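Local structure of glycinin A3B4 subunit (2D5F) at the interface of chains A and B and the interface of chains A and C. The protein serves as an 11S seed storage globulin of soybean, a two-cupin subunit that assembles into trimers and hexamers. Numbering follows the deposited sequence. Chains: chain A/B/C, glycinin A3B4 subunit.

Contact 1: the interface of chains A and B. Residues chain A 459, 473, 481; chain B 205, 217, 223, 227.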
loop_
_atom_site.group_PDB
_atom_site.type_symbol
_atom_site.label_atom_id
_atom_site.label_comp_id
_atom_site.label_asym_id
_atom_site.label_seq_id
_atom_site.Cartn_x
_atom_site.Cartn_y
_atom_site.Cartn_z
ATOM N N PHE A 459 8.618 -14.978 29.195
ATOM C CA PHE A 459 9.732 -15.353 30.064
ATOM C C PHE A 459 10.928 -15.761 29.211
ATOM O O PHE A 459 12.071 -15.407 29.512
ATOM C CB PHE A 459 9.347 -16.535 30.969
ATOM C CG PHE A 459 8.308 -16.203 32.005
ATOM C CD1 PHE A 459 7.372 -17.159 32.392
ATOM C CD2 PHE A 459 8.270 -14.949 32.603
ATOM C CE1 PHE A 459 6.411 -16.870 33.356
ATOM C CE2 PHE A 459 7.310 -14.649 33.573
ATOM C CZ PHE A 459 6.381 -15.610 33.949
ATOM N N LEU A 473 14.076 -14.609 42.100
ATOM C CA LEU A 473 14.217 -16.042 41.879
ATOM C C LEU A 473 15.684 -16.408 41.752
ATOM O O LEU A 473 16.523 -15.552 41.463
ATOM C CB LEU A 473 13.485 -16.458 40.599
ATOM C CG LEU A 473 11.954 -16.411 40.629
ATOM C CD1 LEU A 473 11.387 -16.602 39.226
ATOM C CD2 LEU A 473 11.440 -17.491 41.568
ATOM N N LEU A 481 11.341 -21.933 34.609
ATOM C CA LEU A 481 10.338 -21.212 33.830
ATOM C C LEU A 481 10.613 -21.217 32.333
ATOM O O LEU A 481 9.716 -21.461 31.530
ATOM C CB LEU A 481 10.251 -19.755 34.290
ATOM C CG LEU A 481 9.556 -19.405 35.602
ATOM C CD1 LEU A 481 9.613 -17.902 35.812
ATOM C CD2 LEU A 481 8.111 -19.881 35.554
ATOM N N LEU B 205 0.381 -10.606 37.130
ATOM C CA LEU B 205 0.541 -11.962 37.652
ATOM C C LEU B 205 -0.002 -12.117 39.072
ATOM O O LEU B 205 -0.387 -13.214 39.472
ATOM C CB LEU B 205 2.013 -12.387 37.608
ATOM C CG LEU B 205 2.555 -12.689 36.209
ATOM C CD1 LEU B 205 4.021 -13.049 36.285
ATOM C CD2 LEU B 205 1.758 -13.819 35.594
ATOM N N PHE B 217 2.394 -22.530 34.263
ATOM C CA PHE B 217 3.795 -22.486 33.881
ATOM C C PHE B 217 4.564 -23.771 34.186
ATOM O O PHE B 217 5.792 -23.799 34.090
ATOM C CB PHE B 217 4.461 -21.307 34.593
ATOM C CG PHE B 217 3.756 -19.988 34.381
ATOM C CD1 PHE B 217 3.659 -19.059 35.418
ATOM C CD2 PHE B 217 3.219 -19.659 33.139
ATOM C CE1 PHE B 217 3.041 -17.822 35.221
ATOM C CE2 PHE B 217 2.601 -18.425 32.932
ATOM C CZ PHE B 217 2.511 -17.503 33.980
ATOM N N THR B 223 8.143 -21.231 43.289
ATOM C CA THR B 223 8.441 -20.291 42.215
ATOM C C THR B 223 7.201 -19.461 41.896
ATOM O O THR B 223 7.274 -18.233 41.793
ATOM C CB THR B 223 8.886 -21.039 40.947
ATOM O OG1 THR B 223 10.096 -21.753 41.226
ATOM C CG2 THR B 223 9.120 -20.066 39.796
ATOM N N LEU B 227 6.382 -15.371 41.634
ATOM C CA LEU B 227 5.942 -14.699 40.417
ATOM C C LEU B 227 4.890 -13.634 40.702
ATOM O O LEU B 227 4.614 -12.782 39.851
ATOM C CB LEU B 227 5.395 -15.721 39.408
ATOM C CG LEU B 227 6.438 -16.640 38.764
ATOM C CD1 LEU B 227 5.758 -17.612 37.808
ATOM C CD2 LEU B 227 7.474 -15.801 38.021
#
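Backbone of helical or near-helical conformation carries most of the contact: A:Phe459 lies in helix 455-461 and A:Leu481 in helix 475-483, opposite B:Thr223 of helix 221-226 and B:Leu227 just beyond its end, whereas A:Leu473 is extended, in the short loop between helices 464-471 and 475-483. The aromatic pair meets edge to face. The CE1 corner of A:Phe459 stands over the centre of the B:Phe217 ring, 3.8 Å above its plane, and the rings are turned 77° against each other. CE1 of A:Phe459 therefore lies at nearly the same distance from several ring carbons of B:Phe217, 4.0 Å from its CE1. The CZ end of A:Phe459 looks toward the CD1 methyl of B:Leu205, a marginal touch. Within chain A, the CD1 methyl of A:Leu481 covers one face of the A:Phe459 ring, 4.1 Å above its plane, and so supports the ring that crosses to chain B. The same leucine meets B:Leu227 tip to tip, with A:Leu481 CD1 3.7 Å from B:Leu227 CD2. Its other branch, A:Leu481 CD2, rests 4.0 Å from CB of B:Phe217, so its fork spans two residues of chain B. At A:Leu473 the side chains cross nearly at right angles: its CD2 methyl packs 3.9 Å from the CG2 methyl of B:Thr223. That methyl is anti to the backbone N, while OG1 takes the position beside N (chi1 -63°), which presents the carbon branch of the threonine to the leucine. Among the residues described here, the contacts across the interface are between methyls and rings. The A-B interface as a whole, of which this patch is a part, is not an exact two-fold. As in other 11S globulins, such packing of helices and their adjoining loops is likely to contribute to holding the trimer together.

Contact 2: the interface of chains A and C. Residues chain A 338-339, 341, 344; chain C 89, 116, 248-250.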
loop_
_atom_site.group_PDB
_atom_site.type_symbol
_atom_site.label_atom_id
_atom_site.label_comp_id
_atom_site.label_asym_id
_atom_site.label_seq_id
_atom_site.Cartn_x
_atom_site.Cartn_y
_atom_site.Cartn_z
ATOM N N PRO A 338 -11.192 -29.368 13.301
ATOM C CA PRO A 338 -9.989 -29.786 14.025
ATOM C C PRO A 338 -8.713 -29.549 13.213
ATOM O O PRO A 338 -7.735 -29.001 13.720
ATOM C CB PRO A 338 -10.239 -31.274 14.272
ATOM C CG PRO A 338 -11.723 -31.354 14.383
ATOM C CD PRO A 338 -12.185 -30.458 13.260
ATOM N N SER A 339 -8.740 -29.961 11.949
ATOM C CA SER A 339 -7.590 -29.831 11.063
ATOM C C SER A 339 -7.088 -28.405 10.811
ATOM O O SER A 339 -5.947 -28.214 10.393
ATOM C CB SER A 339 -7.887 -30.521 9.724
ATOM O OG SER A 339 -9.020 -29.956 9.079
ATOM N N ALA A 341 -6.473 -26.152 13.050
ATOM C CA ALA A 341 -5.744 -25.643 14.208
ATOM C C ALA A 341 -4.371 -25.066 13.860
ATOM O O ALA A 341 -3.612 -25.653 13.082
ATOM C CB ALA A 341 -5.586 -26.750 15.254
ATOM N N TYR A 344 -1.578 -26.529 18.699
ATOM C CA TYR A 344 -2.120 -27.830 19.097
ATOM C C TYR A 344 -1.233 -28.633 20.036
ATOM O O TYR A 344 -0.031 -28.769 19.828
ATOM C CB TYR A 344 -2.414 -28.675 17.850
ATOM C CG TYR A 344 -2.965 -30.066 18.127
ATOM C CD1 TYR A 344 -2.392 -31.193 17.534
ATOM C CD2 TYR A 344 -4.085 -30.251 18.941
ATOM C CE1 TYR A 344 -2.917 -32.470 17.740
ATOM C CE2 TYR A 344 -4.622 -31.523 19.151
ATOM C CZ TYR A 344 -4.033 -32.626 18.548
ATOM O OH TYR A 344 -4.559 -33.883 18.751
ATOM N N PHE C 89 2.838 -27.066 17.032
ATOM C CA PHE C 89 2.248 -28.389 17.212
ATOM C C PHE C 89 3.217 -29.146 18.116
ATOM O O PHE C 89 4.312 -29.513 17.697
ATOM C CB PHE C 89 2.118 -29.113 15.867
ATOM C CG PHE C 89 0.823 -28.833 15.138
ATOM C CD1 PHE C 89 0.272 -27.552 15.120
ATOM C CD2 PHE C 89 0.162 -29.854 14.459
ATOM C CE1 PHE C 89 -0.920 -27.295 14.440
ATOM C CE2 PHE C 89 -1.029 -29.606 13.775
ATOM C CZ PHE C 89 -1.572 -28.318 13.767
ATOM N N HIS C 116 -3.920 -30.338 5.832
ATOM C CA HIS C 116 -4.523 -31.434 5.094
ATOM C C HIS C 116 -5.098 -30.944 3.777
ATOM O O HIS C 116 -5.559 -29.808 3.682
ATOM C CB HIS C 116 -5.632 -32.070 5.932
ATOM C CG HIS C 116 -5.136 -32.748 7.169
ATOM N ND1 HIS C 116 -4.737 -34.066 7.185
ATOM C CD2 HIS C 116 -4.931 -32.277 8.422
ATOM C CE1 HIS C 116 -4.309 -34.379 8.395
ATOM N NE2 HIS C 116 -4.415 -33.310 9.164
ATOM N N SER C 248 -1.207 -34.040 14.912
ATOM C CA SER C 248 -2.311 -33.410 14.194
ATOM C C SER C 248 -3.655 -33.803 14.794
ATOM O O SER C 248 -3.866 -34.957 15.164
ATOM C CB SER C 248 -2.279 -33.793 12.712
ATOM O OG SER C 248 -3.250 -33.063 11.978
ATOM N N PRO C 249 -4.584 -32.835 14.909
ATOM C CA PRO C 249 -5.916 -33.093 15.470
ATOM C C PRO C 249 -6.673 -34.128 14.646
ATOM O O PRO C 249 -7.539 -34.836 15.148
ATOM C CB PRO C 249 -6.583 -31.719 15.419
ATOM C CG PRO C 249 -5.419 -30.774 15.569
ATOM C CD PRO C 249 -4.393 -31.395 14.655
ATOM N N LYS C 250 -6.327 -34.200 13.368
ATOM C CA LYS C 250 -6.949 -35.125 12.433
ATOM C C LYS C 250 -5.824 -35.922 11.784
ATOM O O LYS C 250 -4.880 -35.336 11.247
ATOM C CB LYS C 250 -7.715 -34.323 11.376
ATOM C CG LYS C 250 -8.150 -35.098 10.144
ATOM C CD LYS C 250 -8.593 -34.129 9.049
ATOM C CE LYS C 250 -8.952 -34.856 7.769
ATOM N NZ LYS C 250 -10.072 -35.812 7.989
HETATM O O HOH W 1 -3.950 -36.506 17.842
#
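The ring of A:Tyr344 carries C:Pro249 on one face, with the proline CG 3.4 Å from the ring centroid in a CH-pi contact, while water 1 lies in plane at its phenol edge. Both chains have the bicupin fold of the 11S globulins, and the patch belongs to a two-fold A-C interface, so it recurs with the chains exchanged and probably contributes to pairing trimers. The C:Phe89 ring receives CB of A:Tyr344 over one face, 4.0 Å from its centroid, and the carbonyl O of A:Ala341 at its edge, in plane, 3.4 Å from CZ. C:His116 has the aliphatic CD of its own chain's C:Lys250 over one face and OG of C:Ser248 at its edge. The backbones of A:Tyr344 and C:Phe89 pair as a parallel beta bridge between strands 343-345 and 89-92. With CG anti to the backbone N (chi1 179°), the tyrosine ring extends away from that bridge and slides past C:Pro249 in the opposite direction. Its CE1 comes close to the Ser-Pro peptide, and its hydroxyl OH is 2.8 Å from water 1, which in turn is bound to the carbonyl O of C:Ser248. Replacing A:Tyr344 by an alanine would probably leave CG of C:Pro249 without the aromatic face it packs on and the bridging water without its phenol partner. The other side of C:Pro249 is met by 3-10 helix 338-340: its CB lies 3.4 Å from the carbonyl O of A:Pro338. Farther along, CB of A:Ser339 rests against both CD2 of C:His116, at 3.7 Å, and CD of C:Lys250. Behind the contact, the hydroxyl of C:Ser248 probably steadies this surface: its OG bonds NE2 of C:His116 nearly straight (168° at H) and donates to the carbonyl O of C:Lys250, tilted 30° from the carbonyl plane. Those bonds would limit rotation of the imidazole.

About 30 Å separates the centres of contact 1 and contact 2, and no residue of chain A takes part in both. Contact 1 draws on helices 455-461 and 475-483 with the loop before the latter, contact 2 on 3-10 helix 338-340 and strand 343-345. Chain A thus touches two neighbours with separate surfaces. Contact 1 is part of an interface that is not an exact two-fold, as would be expected if it joined neighbours round a ring, whereas contact 2 belongs to a two-fold interface. In the deposited six-subunit assembly, this suggests that contact 1 lies within a trimer and contact 2 between trimers.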